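PDB 3UXF: fimbrial subunit type 1 from Actinomyces oris, which forms the shaft of type 1 fimbriae as their major subunit, a secreted pilin that becomes anchored to the bacterial cell wall. Local coordinates for residues A42-C50 against V149-L159. Numbering follows the deposited sequence.
Sequences ATTLTVHKC and VIPAEDFVVTL
Leu45 and Val157 meet tip to tip in the interior, CD2 of the leucine 4.0 Å from CG1 of the valine. With CG of Leu45 anti to its backbone N (chi1 171°), both methyls hang toward the opposite strand, and the second one, CD1, also lies near CD1 of Leu159. Leu159 in turn points at the start of strand 44-48: its CB sits 3.9 Å from CG2 of Thr43, the two side chains crossing at a slant, while its CD1 comes up against the carbonyl oxygen of Thr44. Thr43 thus gives its methyl to the apolar layer and its OG1 to a hydrogen bond with Thr133, a ligand of a nearby calcium ion. The strands run roughly antiparallel, 147° between directions, but their axes come no nearer than 8.5 Å, because they belong to the two facing sheets of a beta sandwich in the N-terminal pilin domain. Strand 44-48 lies between 125-128 and 170-176, and 155-159 edges the other sheet beside 136-144. At the far end the contact turns polar. CG of Lys49 stands opposite the backbone N; the chain then bends once at its second torsion and runs on extended, which carries CE to 3.8 Å from CG1 of Val149. Its ammonium donates to O of Ile150, NZ to O 2.8 Å, in the carbonyl plane with a C=O...N angle of 152°. NZ also forms a salt bridge with Glu142, whose OE1 also accepts the backbone N-H of Ala152 in the loop before strand 155-159.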
loop_
_atom_site.group_PDB
_atom_site.type_symbol
_atom_site.label_atom_id
_atom_site.label_comp_id
_atom_site.label_asym_id
_atom_site.label_seq_id
_atom_site.Cartn_x
_atom_site.Cartn_y
_atom_site.Cartn_z
ATOM N N ALA A 42 -0.260 -27.428 36.090
ATOM C CA ALA A 42 -0.172 -25.999 35.762
ATOM C C ALA A 42 -0.119 -25.885 34.252
ATOM O O ALA A 42 0.471 -26.731 33.575
ATOM C CB ALA A 42 1.085 -25.368 36.375
ATOM N N THR A 43 -0.753 -24.831 33.736
ATOM C CA THR A 43 -0.752 -24.591 32.288
ATOM C C THR A 43 -0.511 -23.130 32.010
ATOM O O THR A 43 -0.797 -22.276 32.844
ATOM C CB THR A 43 -2.104 -24.952 31.650
ATOM O OG1 THR A 43 -3.166 -24.326 32.369
ATOM C CG2 THR A 43 -2.325 -26.493 31.588
ATOM N N THR A 44 -0.018 -22.829 30.801
ATOM C CA THR A 44 -0.032 -21.446 30.312
ATOM C C THR A 44 -0.345 -21.465 28.825
ATOM O O THR A 44 -0.127 -22.481 28.156
ATOM C CB THR A 44 1.315 -20.682 30.530
ATOM O OG1 THR A 44 2.358 -21.361 29.843
ATOM C CG2 THR A 44 1.691 -20.599 32.042
ATOM N N LEU A 45 -0.872 -20.342 28.325
ATOM C CA LEU A 45 -1.143 -20.191 26.897
ATOM C C LEU A 45 -0.558 -18.848 26.491
ATOM O O LEU A 45 -0.966 -17.850 27.042
ATOM C CB LEU A 45 -2.646 -20.196 26.635
ATOM C CG LEU A 45 -2.998 -19.833 25.187
ATOM C CD1 LEU A 45 -2.375 -20.808 24.192
ATOM C CD2 LEU A 45 -4.536 -19.751 25.031
ATOM N N THR A 46 0.361 -18.827 25.531
ATOM C CA THR A 46 1.012 -17.576 25.124
ATOM C C THR A 46 0.683 -17.356 23.659
ATOM O O THR A 46 1.050 -18.164 22.810
ATOM C CB THR A 46 2.520 -17.672 25.308
ATOM O OG1 THR A 46 2.795 -17.889 26.699
ATOM C CG2 THR A 46 3.200 -16.339 24.911
ATOM N N VAL A 47 -0.062 -16.293 23.373
ATOM C CA VAL A 47 -0.449 -15.970 21.990
ATOM C C VAL A 47 0.500 -14.878 21.479
ATOM O O VAL A 47 0.662 -13.868 22.148
ATOM C CB VAL A 47 -1.911 -15.465 21.985
ATOM C CG1 VAL A 47 -2.431 -15.185 20.538
ATOM C CG2 VAL A 47 -2.822 -16.499 22.668
ATOM N N HIS A 48 1.147 -15.128 20.338
ATOM C CA HIS A 48 2.124 -14.190 19.774
ATOM C C HIS A 48 1.433 -13.397 18.654
ATOM O O HIS A 48 1.067 -13.977 17.632
ATOM C CB HIS A 48 3.289 -14.974 19.191
ATOM C CG HIS A 48 4.122 -15.678 20.222
ATOM N ND1 HIS A 48 5.404 -15.285 20.544
ATOM C CD2 HIS A 48 3.847 -16.747 21.013
ATOM C CE1 HIS A 48 5.883 -16.074 21.489
ATOM N NE2 HIS A 48 4.958 -16.968 21.789
ATOM N N LYS A 49 1.231 -12.093 18.870
ATOM C CA LYS A 49 0.558 -11.251 17.884
ATOM C C LYS A 49 1.617 -10.507 17.065
ATOM O O LYS A 49 2.437 -9.766 17.613
ATOM C CB LYS A 49 -0.385 -10.270 18.583
ATOM C CG LYS A 49 -1.081 -9.284 17.603
ATOM C CD LYS A 49 -2.109 -10.002 16.727
ATOM C CE LYS A 49 -2.702 -8.997 15.682
ATOM N NZ LYS A 49 -3.754 -9.667 14.901
ATOM N N CYS A 50 1.588 -10.749 15.757
ATOM C CA CYS A 50 2.605 -10.252 14.827
ATOM C C CYS A 50 1.922 -9.537 13.673
ATOM O O CYS A 50 0.821 -9.889 13.286
ATOM C CB CYS A 50 3.407 -11.438 14.272
ATOM S SG CYS A 50 4.159 -12.495 15.552
ATOM N N VAL A 149 -4.869 -2.459 12.615
ATOM C CA VAL A 149 -4.304 -3.798 12.742
ATOM C C VAL A 149 -5.206 -4.856 12.096
ATOM O O VAL A 149 -6.418 -4.808 12.193
ATOM C CB VAL A 149 -4.108 -4.130 14.251
ATOM C CG1 VAL A 149 -3.825 -5.626 14.446
ATOM C CG2 VAL A 149 -2.997 -3.249 14.837
ATOM N N ILE A 150 -4.622 -5.837 11.415
ATOM C CA ILE A 150 -5.418 -6.927 10.874
ATOM C C ILE A 150 -5.750 -7.984 11.965
ATOM O O ILE A 150 -4.831 -8.493 12.587
ATOM C CB ILE A 150 -4.655 -7.624 9.740
ATOM C CG1 ILE A 150 -4.403 -6.613 8.608
ATOM C CG2 ILE A 150 -5.480 -8.787 9.162
ATOM C CD1 ILE A 150 -3.404 -7.109 7.591
ATOM N N PRO A 151 -7.040 -8.296 12.163
ATOM C CA PRO A 151 -7.363 -9.264 13.225
ATOM C C PRO A 151 -6.847 -10.653 12.914
ATOM O O PRO A 151 -6.784 -11.085 11.747
ATOM C CB PRO A 151 -8.894 -9.331 13.203
ATOM C CG PRO A 151 -9.344 -8.145 12.482
ATOM C CD PRO A 151 -8.253 -7.812 11.496
ATOM N N ALA A 152 -6.499 -11.375 13.975
ATOM C CA ALA A 152 -6.247 -12.811 13.854
ATOM C C ALA A 152 -7.515 -13.620 13.597
ATOM O O ALA A 152 -8.622 -13.235 14.009
ATOM C CB ALA A 152 -5.545 -13.322 15.139
ATOM N N GLU A 153 -7.360 -14.784 12.959
ATOM C CA GLU A 153 -8.476 -15.715 12.821
ATOM C C GLU A 153 -8.708 -16.419 14.138
ATOM O O GLU A 153 -7.749 -16.733 14.811
ATOM C CB GLU A 153 -8.156 -16.774 11.785
ATOM C CG GLU A 153 -8.093 -16.202 10.373
ATOM C CD GLU A 153 -8.178 -17.272 9.290
ATOM O OE1 GLU A 153 -7.653 -18.405 9.503
ATOM O OE2 GLU A 153 -8.772 -16.964 8.221
ATOM N N ASP A 154 -9.963 -16.652 14.479
ATOM C CA ASP A 154 -10.286 -17.454 15.672
ATOM C C ASP A 154 -9.680 -18.848 15.524
ATOM O O ASP A 154 -9.593 -19.415 14.411
ATOM C CB ASP A 154 -11.798 -17.634 15.843
ATOM C CG ASP A 154 -12.539 -16.352 16.218
ATOM O OD1 ASP A 154 -11.922 -15.315 16.517
ATOM O OD2 ASP A 154 -13.786 -16.438 16.254
ATOM N N PHE A 155 -9.339 -19.461 16.656
ATOM C CA PHE A 155 -8.777 -20.788 16.588
ATOM C C PHE A 155 -9.013 -21.517 17.899
ATOM O O PHE A 155 -9.400 -20.891 18.899
ATOM C CB PHE A 155 -7.292 -20.735 16.223
ATOM C CG PHE A 155 -6.427 -20.068 17.257
ATOM C CD1 PHE A 155 -5.764 -20.826 18.214
ATOM C CD2 PHE A 155 -6.255 -18.688 17.259
ATOM C CE1 PHE A 155 -4.969 -20.230 19.163
ATOM C CE2 PHE A 155 -5.454 -18.085 18.194
ATOM C CZ PHE A 155 -4.803 -18.861 19.166
ATOM N N VAL A 156 -8.843 -22.836 17.856
ATOM C CA VAL A 156 -9.020 -23.678 19.030
ATOM C C VAL A 156 -7.656 -24.201 19.440
ATOM O O VAL A 156 -6.856 -24.617 18.580
ATOM C CB VAL A 156 -9.944 -24.848 18.716
ATOM C CG1 VAL A 156 -9.995 -25.837 19.902
ATOM C CG2 VAL A 156 -11.333 -24.342 18.400
ATOM N N VAL A 157 -7.381 -24.198 20.746
ATOM C CA VAL A 157 -6.132 -24.726 21.253
ATOM C C VAL A 157 -6.441 -25.688 22.399
ATOM O O VAL A 157 -7.472 -25.534 23.070
ATOM C CB VAL A 157 -5.228 -23.583 21.715
ATOM C CG1 VAL A 157 -5.796 -22.863 22.928
ATOM C CG2 VAL A 157 -3.806 -24.068 21.935
ATOM N N THR A 158 -5.596 -26.696 22.597
ATOM C CA THR A 158 -5.726 -27.555 23.760
ATOM C C THR A 158 -4.545 -27.313 24.706
ATOM O O THR A 158 -3.417 -27.108 24.248
ATOM C CB THR A 158 -5.781 -29.061 23.385
ATOM O OG1 THR A 158 -4.589 -29.505 22.716
ATOM C CG2 THR A 158 -6.942 -29.328 22.450
ATOM N N LEU A 159 -4.821 -27.353 26.003
ATOM C CA LEU A 159 -3.777 -27.382 27.029
ATOM C C LEU A 159 -3.980 -28.682 27.765
ATOM O O LEU A 159 -5.000 -28.853 28.433
ATOM C CB LEU A 159 -4.032 -26.273 28.033
ATOM C CG LEU A 159 -3.594 -24.829 27.753
ATOM C CD1 LEU A 159 -3.004 -24.465 26.348
ATOM C CD2 LEU A 159 -4.505 -23.755 28.392
#